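Local coordinates for protein beta 1-3 glucanase (Clostridium beijerinckii NCIMB 8052, PDB 5H4E) that probably hydrolyses the beta-1,3-glycosidic bonds of glucans as a glycoside hydrolase of family 64, at residues 163-168 with 173-178; 141-146 with 364-369; 335-340 with 344-349. All blocks are in the same frame, centred on the assembly; numbering follows the deposited sequence.

Interaction 1: residues 163-168 with 173-178; sequences NIQLVG and NKTYGD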
loop_
_atom_site.group_PDB
_atom_site.type_symbol
_atom_site.label_atom_id
_atom_site.label_comp_id
_atom_site.label_asym_id
_atom_site.label_seq_id
_atom_site.Cartn_x
_atom_site.Cartn_y
_atom_site.Cartn_z
ATOM N N ASN A 163 -0.859 -13.218 -2.536
ATOM C CA ASN A 163 -1.774 -12.797 -3.580
ATOM C C ASN A 163 -3.164 -13.022 -3.052
ATOM O O ASN A 163 -3.348 -13.766 -2.076
ATOM C CB ASN A 163 -1.517 -13.564 -4.900
ATOM C CG ASN A 163 -1.768 -15.069 -4.790
ATOM O OD1 ASN A 163 -2.911 -15.537 -4.813
ATOM N ND2 ASN A 163 -0.692 -15.836 -4.712
ATOM N N ILE A 164 -4.145 -12.371 -3.666
ATOM C CA ILE A 164 -5.500 -12.452 -3.174
ATOM C C ILE A 164 -6.416 -12.823 -4.328
ATOM O O ILE A 164 -6.286 -12.286 -5.432
ATOM C CB ILE A 164 -5.942 -11.104 -2.527
ATOM C CG1 ILE A 164 -4.999 -10.740 -1.367
ATOM C CG2 ILE A 164 -7.431 -11.152 -2.090
ATOM C CD1 ILE A 164 -5.194 -9.322 -0.839
ATOM N N GLN A 165 -7.321 -13.756 -4.066
ATOM C CA GLN A 165 -8.395 -14.068 -5.006
ATOM C C GLN A 165 -9.706 -13.513 -4.485
ATOM O O GLN A 165 -10.158 -13.910 -3.419
ATOM C CB GLN A 165 -8.520 -15.577 -5.215
ATOM C CG GLN A 165 -9.741 -15.976 -6.072
ATOM C CD GLN A 165 -9.972 -17.483 -6.088
ATOM O OE1 GLN A 165 -9.395 -18.216 -5.285
ATOM N NE2 GLN A 165 -10.807 -17.949 -7.016
ATOM N N LEU A 166 -10.328 -12.607 -5.233
ATOM C CA LEU A 166 -11.609 -12.061 -4.818
ATOM C C LEU A 166 -12.705 -12.667 -5.674
ATOM O O LEU A 166 -12.614 -12.669 -6.913
ATOM C CB LEU A 166 -11.639 -10.524 -4.933
ATOM C CG LEU A 166 -13.008 -9.887 -4.645
ATOM C CD1 LEU A 166 -13.463 -10.180 -3.205
ATOM C CD2 LEU A 166 -13.010 -8.375 -4.915
ATOM N N VAL A 167 -13.734 -13.178 -5.006
ATOM C CA VAL A 167 -14.826 -13.862 -5.680
ATOM C C VAL A 167 -16.137 -13.153 -5.376
ATOM O O VAL A 167 -16.521 -13.007 -4.205
ATOM C CB VAL A 167 -14.926 -15.348 -5.242
ATOM C CG1 VAL A 167 -16.123 -16.035 -5.925
ATOM C CG2 VAL A 167 -13.615 -16.081 -5.534
ATOM N N GLY A 168 -16.818 -12.713 -6.425
ATOM C CA GLY A 168 -18.085 -12.033 -6.257
ATOM C C GLY A 168 -19.245 -13.011 -6.210
ATOM O O GLY A 168 -19.084 -14.192 -6.502
ATOM N N ASN A 173 -14.304 -13.121 -10.605
ATOM C CA ASN A 173 -13.328 -14.031 -10.017
ATOM C C ASN A 173 -11.940 -13.674 -10.518
ATOM O O ASN A 173 -11.561 -14.059 -11.625
ATOM C CB ASN A 173 -13.672 -15.498 -10.351
ATOM C CG ASN A 173 -13.023 -16.486 -9.383
ATOM O OD1 ASN A 173 -11.898 -16.283 -8.934
ATOM N ND2 ASN A 173 -13.745 -17.546 -9.044
ATOM N N LYS A 174 -11.196 -12.916 -9.712
ATOM C CA LYS A 174 -9.875 -12.433 -10.104
ATOM C C LYS A 174 -8.843 -12.646 -9.002
ATOM O O LYS A 174 -9.178 -12.645 -7.824
ATOM C CB LYS A 174 -9.928 -10.946 -10.470
ATOM C CG LYS A 174 -10.799 -10.623 -11.679
ATOM C CD LYS A 174 -10.292 -11.317 -12.936
ATOM C CE LYS A 174 -8.937 -10.786 -13.373
ATOM N NZ LYS A 174 -8.481 -11.414 -14.659
ATOM N N THR A 175 -7.589 -12.810 -9.408
ATOM C CA THR A 175 -6.477 -13.027 -8.483
ATOM C C THR A 175 -5.322 -12.088 -8.819
ATOM O O THR A 175 -4.754 -12.161 -9.911
ATOM C CB THR A 175 -5.978 -14.493 -8.526
ATOM O OG1 THR A 175 -7.054 -15.366 -8.167
ATOM C CG2 THR A 175 -4.810 -14.715 -7.550
ATOM N N TYR A 176 -4.988 -11.201 -7.883
ATOM C CA TYR A 176 -3.869 -10.278 -8.059
ATOM C C TYR A 176 -2.877 -10.421 -6.911
ATOM O O TYR A 176 -3.275 -10.533 -5.747
ATOM C CB TYR A 176 -4.340 -8.825 -8.124
ATOM C CG TYR A 176 -5.229 -8.477 -9.293
ATOM C CD1 TYR A 176 -5.175 -9.201 -10.481
ATOM C CD2 TYR A 176 -6.104 -7.402 -9.219
ATOM C CE1 TYR A 176 -5.985 -8.870 -11.559
ATOM C CE2 TYR A 176 -6.920 -7.059 -10.294
ATOM C CZ TYR A 176 -6.854 -7.806 -11.461
ATOM O OH TYR A 176 -7.656 -7.488 -12.538
ATOM N N GLY A 177 -1.590 -10.409 -7.245
ATOM C CA GLY A 177 -0.537 -10.415 -6.245
ATOM C C GLY A 177 0.774 -10.919 -6.812
ATOM O O GLY A 177 0.953 -10.955 -8.039
ATOM N N ASP A 178 1.702 -11.277 -5.924
ATOM C CA ASP A 178 3.044 -11.709 -6.327
ATOM C C ASP A 178 3.036 -13.048 -7.031
ATOM O O ASP A 178 2.208 -13.908 -6.729
ATOM C CB ASP A 178 3.967 -11.830 -5.112
ATOM C CG ASP A 178 3.959 -10.595 -4.248
ATOM O OD1 ASP A 178 3.943 -9.483 -4.812
ATOM O OD2 ASP A 178 3.937 -10.739 -3.014
HETATM O O HOH W 1 1.908 -15.021 -4.016
#
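Q165 and N173 are joined by a hydrogen bond between their side-chain amides at one end of this antiparallel pairing. NE2 of Q165 lies 2.8 Å from OD1 of N173, with an N-H...O angle of 172°. The bond runs in the amide plane of Q165 and meets a lone pair of the N173 carbonyl in its own plane, although the two amides are twisted 33° apart. With CG turned to the side opposite its backbone N (chi1 173°) and the chain extended beyond, Q165 passes CG by the hydroxyl of T175 and brings NE2 to N173; Q165 CB is 3.3 Å from T175 OG1. On the same face, CG2 of V167 rests alongside the amide of N173, the two side chains pointing the same way.

At the other end, N163 turns its OD1 toward the methyl CG2 of T175. OD1 is also bonded to N372, while ND2 reaches the carbonyl O of D178 through a water that accepts from the amide and donates to the carbonyl. The CA atoms of N163 and G177 are just 3.8 Å apart, and CB of N163 lies directly on the glycine CA (3.6 Å).

Beneath these groups, the hydrogen-bonded pairs I164–Y176 and L166–K174 each exchange two backbone bonds, the shortest being L166 N to K174 O at 2.8 Å. CA-H...O contacts, such as T175 CA to I164 O, fill the intervals.

The two strands form a beta hairpin at the edge of a mixed five-stranded sheet. Strand 173-177 is outermost within the chain, and strand 366-374 flanks 162-168 on its other side. I164, L166, K174 and Y176 share the opposite face, where all four touch L361 of strand 361-363; I164 and L166 also meet strand 147-151.

Interaction 2: residues 141-146 with 364-369; sequences MAWTND and ADPKYA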
loop_
_atom_site.group_PDB
_atom_site.type_symbol
_atom_site.label_atom_id
_atom_site.label_comp_id
_atom_site.label_asym_id
_atom_site.label_seq_id
_atom_site.Cartn_x
_atom_site.Cartn_y
_atom_site.Cartn_z
ATOM N N MET A 141 -8.237 -3.224 2.727
ATOM C CA MET A 141 -9.590 -3.413 2.198
ATOM C C MET A 141 -10.588 -2.421 2.758
ATOM O O MET A 141 -10.389 -1.849 3.829
ATOM C CB MET A 141 -10.086 -4.831 2.470
ATOM C CG MET A 141 -10.653 -5.023 3.841
ATOM S SD MET A 141 -10.136 -6.621 4.466
ATOM C CE MET A 141 -8.459 -6.173 4.859
ATOM N N ALA A 142 -11.650 -2.198 1.995
ATOM C CA ALA A 142 -12.787 -1.423 2.478
ATOM C C ALA A 142 -14.037 -1.964 1.809
ATOM O O ALA A 142 -14.021 -2.301 0.624
ATOM C CB ALA A 142 -12.609 0.050 2.190
ATOM N N TRP A 143 -15.107 -2.078 2.584
ATOM C CA TRP A 143 -16.372 -2.535 2.052
ATOM C C TRP A 143 -17.377 -1.446 2.369
ATOM O O TRP A 143 -17.700 -1.211 3.535
ATOM C CB TRP A 143 -16.768 -3.874 2.663
ATOM C CG TRP A 143 -18.028 -4.469 2.105
ATOM C CD1 TRP A 143 -18.672 -4.129 0.944
ATOM C CD2 TRP A 143 -18.800 -5.508 2.704
ATOM N NE1 TRP A 143 -19.805 -4.901 0.788
ATOM C CE2 TRP A 143 -19.905 -5.754 1.860
ATOM C CE3 TRP A 143 -18.669 -6.251 3.882
ATOM C CZ2 TRP A 143 -20.859 -6.724 2.151
ATOM C CZ3 TRP A 143 -19.617 -7.203 4.172
ATOM C CH2 TRP A 143 -20.703 -7.431 3.313
ATOM N N THR A 144 -17.841 -0.763 1.328
ATOM C CA THR A 144 -18.703 0.397 1.500
ATOM C C THR A 144 -20.007 0.217 0.753
ATOM O O THR A 144 -20.293 -0.864 0.236
ATOM C CB THR A 144 -18.021 1.668 0.996
ATOM O OG1 THR A 144 -17.856 1.574 -0.424
ATOM C CG2 THR A 144 -16.648 1.830 1.650
ATOM N N ASN A 145 -20.783 1.292 0.676
ATOM C CA ASN A 145 -22.027 1.292 -0.083
ATOM C C ASN A 145 -21.820 0.960 -1.567
ATOM O O ASN A 145 -22.748 0.545 -2.262
ATOM C CB ASN A 145 -22.711 2.655 0.049
ATOM C CG ASN A 145 -24.024 2.719 -0.698
ATOM O OD1 ASN A 145 -24.854 1.810 -0.588
ATOM N ND2 ASN A 145 -24.219 3.790 -1.476
ATOM N N ASP A 146 -20.589 1.133 -2.037
ATOM C CA ASP A 146 -20.266 0.970 -3.448
ATOM C C ASP A 146 -19.514 -0.324 -3.768
ATOM O O ASP A 146 -19.052 -0.509 -4.894
ATOM C CB ASP A 146 -19.456 2.172 -3.922
ATOM C CG ASP A 146 -20.206 3.476 -3.738
ATOM O OD1 ASP A 146 -21.447 3.468 -3.906
ATOM O OD2 ASP A 146 -19.562 4.502 -3.424
ATOM N N ALA A 364 -18.935 -5.094 -6.721
ATOM C CA ALA A 364 -20.071 -4.515 -6.013
ATOM C C ALA A 364 -20.623 -5.479 -4.977
ATOM O O ALA A 364 -21.084 -5.068 -3.908
ATOM C CB ALA A 364 -21.173 -4.135 -7.003
ATOM N N ASP A 365 -20.601 -6.762 -5.323
ATOM C CA ASP A 365 -21.295 -7.792 -4.553
ATOM C C ASP A 365 -20.361 -8.920 -4.116
ATOM O O ASP A 365 -20.465 -10.037 -4.591
ATOM C CB ASP A 365 -22.466 -8.360 -5.374
ATOM C CG ASP A 365 -22.022 -8.966 -6.715
ATOM O OD1 ASP A 365 -20.957 -8.567 -7.253
ATOM O OD2 ASP A 365 -22.751 -9.845 -7.234
ATOM N N PRO A 366 -19.447 -8.623 -3.188
ATOM C CA PRO A 366 -18.422 -9.589 -2.782
ATOM C C PRO A 366 -19.005 -10.782 -2.031
ATOM O O PRO A 366 -19.942 -10.611 -1.247
ATOM C CB PRO A 366 -17.516 -8.757 -1.865
ATOM C CG PRO A 366 -18.429 -7.731 -1.294
ATOM C CD PRO A 366 -19.380 -7.383 -2.398
ATOM N N LYS A 367 -18.450 -11.967 -2.283
ATOM C CA LYS A 367 -18.820 -13.194 -1.577
ATOM C C LYS A 367 -17.717 -13.596 -0.607
ATOM O O LYS A 367 -17.941 -13.703 0.603
ATOM C CB LYS A 367 -19.073 -14.321 -2.576
ATOM C CG LYS A 367 -19.685 -15.578 -1.992
ATOM C CD LYS A 367 -19.863 -16.605 -3.100
ATOM C CE LYS A 367 -20.582 -17.847 -2.621
ATOM N NZ LYS A 367 -21.112 -18.620 -3.788
ATOM N N TYR A 368 -16.518 -13.808 -1.138
ATOM C CA TYR A 368 -15.378 -14.108 -0.280
ATOM C C TYR A 368 -14.068 -13.798 -0.990
ATOM O O TYR A 368 -14.042 -13.623 -2.214
ATOM C CB TYR A 368 -15.402 -15.581 0.177
ATOM C CG TYR A 368 -15.190 -16.588 -0.939
ATOM C CD1 TYR A 368 -16.276 -17.171 -1.591
ATOM C CD2 TYR A 368 -13.909 -16.973 -1.326
ATOM C CE1 TYR A 368 -16.093 -18.090 -2.603
ATOM C CE2 TYR A 368 -13.718 -17.893 -2.353
ATOM C CZ TYR A 368 -14.817 -18.447 -2.980
ATOM O OH TYR A 368 -14.640 -19.363 -3.992
ATOM N N ALA A 369 -12.983 -13.748 -0.212
ATOM C CA ALA A 369 -11.637 -13.667 -0.780
ATOM C C ALA A 369 -10.735 -14.717 -0.157
ATOM O O ALA A 369 -10.898 -15.081 1.008
ATOM C CB ALA A 369 -11.030 -12.257 -0.591
HETATM O O HOH W 2 -21.773 -4.651 -1.223
#
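The indole of W143 receives the ring of P366 over one face, and a water at its edge. CG of P366 stands 3.7 Å above the indole plane, displaced toward the rim of the ring system. It is a CH-pi contact with the five-membered ring, 4.1 Å from CG to the centroid and 26° off the normal. The nearest ring atoms are NE1 and CE2 of W143, with P366 CG 3.8 Å from NE1; CD of P366 is a little farther from the same nitrogen. The two side chains cross at a slant, and the proline meets the pyrrole part of the indole instead of its benzene part.

In the plane of the indole, NE1 donates to a water 2.8 Å from it, and this water donates in turn to the carbonyl O of A364, also 2.8 Å from the water oxygen. The polar edge of W143 is thus linked to the backbone two residues before P366, while its face packs on the proline itself. The indole leaves CB on the side opposite the backbone N (chi1 -176°) and so swings across to P366 even though the strand backbones stay well apart, with 8.8 Å between the CA atoms of these two residues.

Beyond the tryptophan the chain bends: OG1 of T144 accepts from the backbone N of D146, making an ST turn. The carbonyl O of D146 then comes within 4.3 Å of A364 CA, a loose approach.

W143 also forms a cation-pi pair with K91. Strand 136-144 belongs to the eight-stranded antiparallel sheet and strand 366-374 to the mixed five-stranded one, so the contact bridges two sheets; V9 of strand 9-16 and L148 of strand 147-151 each touch both W143 and P366.

Interaction 3: residues 335-340 with 344-349; sequences KFWHDH and NKSYGF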
loop_
_atom_site.group_PDB
_atom_site.type_symbol
_atom_site.label_atom_id
_atom_site.label_comp_id
_atom_site.label_asym_id
_atom_site.label_seq_id
_atom_site.Cartn_x
_atom_site.Cartn_y
_atom_site.Cartn_z
ATOM N N LYS A 335 8.566 -1.069 -10.514
ATOM C CA LYS A 335 8.615 -1.822 -11.770
ATOM C C LYS A 335 8.924 -3.302 -11.522
ATOM O O LYS A 335 8.317 -4.174 -12.157
ATOM C CB LYS A 335 9.637 -1.194 -12.715
ATOM C CG LYS A 335 9.976 -2.006 -13.988
ATOM C CD LYS A 335 8.774 -2.330 -14.891
ATOM C CE LYS A 335 9.256 -2.829 -16.280
ATOM N NZ LYS A 335 8.122 -3.285 -17.158
ATOM N N PHE A 336 9.833 -3.600 -10.591
ATOM C CA PHE A 336 10.115 -5.005 -10.295
ATOM C C PHE A 336 8.845 -5.786 -9.896
ATOM O O PHE A 336 8.622 -6.912 -10.365
ATOM C CB PHE A 336 11.171 -5.162 -9.186
ATOM C CG PHE A 336 11.639 -6.588 -9.030
ATOM C CD1 PHE A 336 11.102 -7.411 -8.059
ATOM C CD2 PHE A 336 12.575 -7.118 -9.910
ATOM C CE1 PHE A 336 11.511 -8.741 -7.939
ATOM C CE2 PHE A 336 12.990 -8.433 -9.799
ATOM C CZ PHE A 336 12.455 -9.245 -8.815
ATOM N N TRP A 337 8.004 -5.207 -9.044
ATOM C CA TRP A 337 6.841 -5.972 -8.571
ATOM C C TRP A 337 5.836 -6.137 -9.717
ATOM O O TRP A 337 5.233 -7.197 -9.864
ATOM C CB TRP A 337 6.242 -5.316 -7.295
ATOM C CG TRP A 337 7.364 -5.201 -6.300
ATOM C CD1 TRP A 337 7.925 -4.056 -5.805
ATOM C CD2 TRP A 337 8.155 -6.287 -5.797
ATOM N NE1 TRP A 337 9.000 -4.372 -4.998
ATOM C CE2 TRP A 337 9.159 -5.734 -4.983
ATOM C CE3 TRP A 337 8.092 -7.681 -5.937
ATOM C CZ2 TRP A 337 10.096 -6.522 -4.327
ATOM C CZ3 TRP A 337 9.028 -8.456 -5.305
ATOM C CH2 TRP A 337 10.017 -7.874 -4.501
ATOM N N HIS A 338 5.711 -5.128 -10.571
ATOM C CA HIS A 338 4.863 -5.271 -11.743
ATOM C C HIS A 338 5.366 -6.425 -12.604
ATOM O O HIS A 338 4.573 -7.217 -13.115
ATOM C CB HIS A 338 4.809 -3.968 -12.548
ATOM C CG HIS A 338 3.987 -2.903 -11.888
ATOM N ND1 HIS A 338 2.614 -2.859 -11.984
ATOM C CD2 HIS A 338 4.346 -1.865 -11.097
ATOM C CE1 HIS A 338 2.160 -1.831 -11.283
ATOM N NE2 HIS A 338 3.192 -1.214 -10.732
ATOM N N ASP A 339 6.686 -6.552 -12.719
ATOM C CA ASP A 339 7.266 -7.589 -13.572
ATOM C C ASP A 339 7.156 -8.963 -12.924
ATOM O O ASP A 339 7.433 -9.980 -13.565
ATOM C CB ASP A 339 8.734 -7.282 -13.897
ATOM C CG ASP A 339 8.887 -6.200 -14.953
ATOM O OD1 ASP A 339 7.899 -5.876 -15.646
ATOM O OD2 ASP A 339 10.009 -5.672 -15.095
ATOM N N HIS A 340 6.748 -8.997 -11.661
ATOM C CA HIS A 340 6.575 -10.270 -10.955
ATOM C C HIS A 340 5.234 -10.348 -10.233
ATOM O O HIS A 340 5.167 -10.506 -9.021
ATOM C CB HIS A 340 7.739 -10.485 -9.981
ATOM C CG HIS A 340 9.058 -10.581 -10.676
ATOM N ND1 HIS A 340 9.762 -9.469 -11.088
ATOM C CD2 HIS A 340 9.754 -11.654 -11.121
ATOM C CE1 HIS A 340 10.856 -9.855 -11.722
ATOM N NE2 HIS A 340 10.874 -11.176 -11.755
ATOM N N ASN A 344 0.755 -8.288 -14.380
ATOM C CA ASN A 344 1.550 -7.109 -14.046
ATOM C C ASN A 344 0.829 -6.077 -13.175
ATOM O O ASN A 344 1.147 -4.886 -13.236
ATOM C CB ASN A 344 2.054 -6.440 -15.324
ATOM C CG ASN A 344 3.281 -7.133 -15.888
ATOM O OD1 ASN A 344 3.395 -8.361 -15.840
ATOM N ND2 ASN A 344 4.222 -6.345 -16.396
ATOM N N LYS A 345 -0.110 -6.548 -12.353
ATOM C CA LYS A 345 -0.871 -5.689 -11.447
ATOM C C LYS A 345 -0.204 -5.640 -10.080
ATOM O O LYS A 345 -0.059 -6.665 -9.419
ATOM C CB LYS A 345 -2.303 -6.187 -11.284
ATOM C CG LYS A 345 -3.083 -6.343 -12.565
ATOM C CD LYS A 345 -3.679 -5.040 -13.008
ATOM C CE LYS A 345 -4.717 -5.298 -14.098
ATOM N NZ LYS A 345 -5.119 -4.044 -14.765
ATOM N N SER A 346 0.173 -4.454 -9.634
ATOM C CA SER A 346 0.875 -4.352 -8.357
ATOM C C SER A 346 0.746 -2.953 -7.771
ATOM O O SER A 346 0.768 -1.952 -8.511
ATOM C CB SER A 346 2.360 -4.719 -8.543
ATOM O OG SER A 346 3.080 -4.620 -7.318
ATOM N N TYR A 347 0.595 -2.874 -6.449
ATOM C CA TYR A 347 0.777 -1.592 -5.781
ATOM C C TYR A 347 2.258 -1.378 -5.472
ATOM O O TYR A 347 2.713 -1.678 -4.363
ATOM C CB TYR A 347 -0.042 -1.506 -4.489
ATOM C CG TYR A 347 -1.282 -0.652 -4.611
ATOM C CD1 TYR A 347 -1.180 0.716 -4.861
ATOM C CD2 TYR A 347 -2.556 -1.195 -4.398
ATOM C CE1 TYR A 347 -2.313 1.515 -4.959
ATOM C CE2 TYR A 347 -3.700 -0.397 -4.481
ATOM C CZ TYR A 347 -3.568 0.960 -4.764
ATOM O OH TYR A 347 -4.691 1.768 -4.855
ATOM N N GLY A 348 3.010 -0.860 -6.443
ATOM C CA GLY A 348 4.446 -0.659 -6.272
ATOM C C GLY A 348 4.781 0.692 -5.652
ATOM O O GLY A 348 5.881 0.907 -5.142
ATOM N N PHE A 349 3.829 1.615 -5.721
ATOM C CA PHE A 349 3.934 2.919 -5.066
ATOM C C PHE A 349 2.515 3.441 -4.888
ATOM O O PHE A 349 1.576 2.893 -5.486
ATOM C CB PHE A 349 4.801 3.910 -5.870
ATOM C CG PHE A 349 4.246 4.245 -7.229
ATOM C CD1 PHE A 349 4.500 3.421 -8.315
ATOM C CD2 PHE A 349 3.466 5.379 -7.420
ATOM C CE1 PHE A 349 3.984 3.717 -9.576
ATOM C CE2 PHE A 349 2.938 5.671 -8.669
ATOM C CZ PHE A 349 3.201 4.835 -9.750
HETATM O O HOH W 3 6.539 -7.028 -17.625
#
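H338 is clasped by 344-349 at its ring edge and on one face. Its CG is anti to the carbonyl carbon (chi1 -73°), and a chi2 of -82° turns ND1 to the carbonyl O of N344. The resulting hydrogen bond, 2.8 Å from ND1 to O, is nearly straight at 170° and lies close to the imidazole plane, though the donor stands above the carbonyl plane of N344 and not on a lone pair. CB of S346 sits over the centre of the imidazole in a CH-pi contact, 4.0 Å from the centroid, and CE1 of H338 lies 3.1 Å from the carbonyl O of S346. NE2 is bonded to D352, which also accepts from the backbone N of G348. With both ring nitrogens held, the buried imidazole is fixed in rotation.

S346 sends OG off beside its own carbonyl carbon, which brings the hydroxyl to 3.2 Å from W337 CB. The indole itself turns from 344-349 and stacks with F158.

The contact lies near the C-terminal part of helix 332-339, where the chain doubles back through a short connection and runs past the helix as an irregular loop. The hydroxyl of S341, within that connection, is hydrogen-bonded to the carbonyl O atoms of W337 and H338. F336 and W337 pack the same helix against helix 182-192.

Toward solvent, N344 lays its amide beside the carbonyl of H338, and its CA makes a CA-H...O contact with that oxygen. One water joins the side chains of D339 and N344, 2.7 Å from D339 OD1, to which it donates, and equally far from N344 ND2, from which it accepts. The same OD1 takes a salt bridge from K335 NZ on its syn lone pair, at 3.0 Å.

How the interactions relate
From the N terminus, residues 141-146 come first and find their partner only at 364-369, so interaction 2 closes a long loop of 217 residues. Interactions 1 and 3 are nested inside it, in series: 163-168 pairs with 173-178 across four residues, and later 335-340 meets 344-349 across three. Interactions 1 and 2 touch directly, because strands 162-168 and 366-374 are neighbours in the mixed sheet; V167 faces both K367 and Y368 in a classic beta bulge. Interaction 3 joins a helix to the loop that follows it and reaches interaction 1 by packing of K345 on Y176. Interactions 2 and 3 remain apart, their nearest atoms about 9 Å from each other.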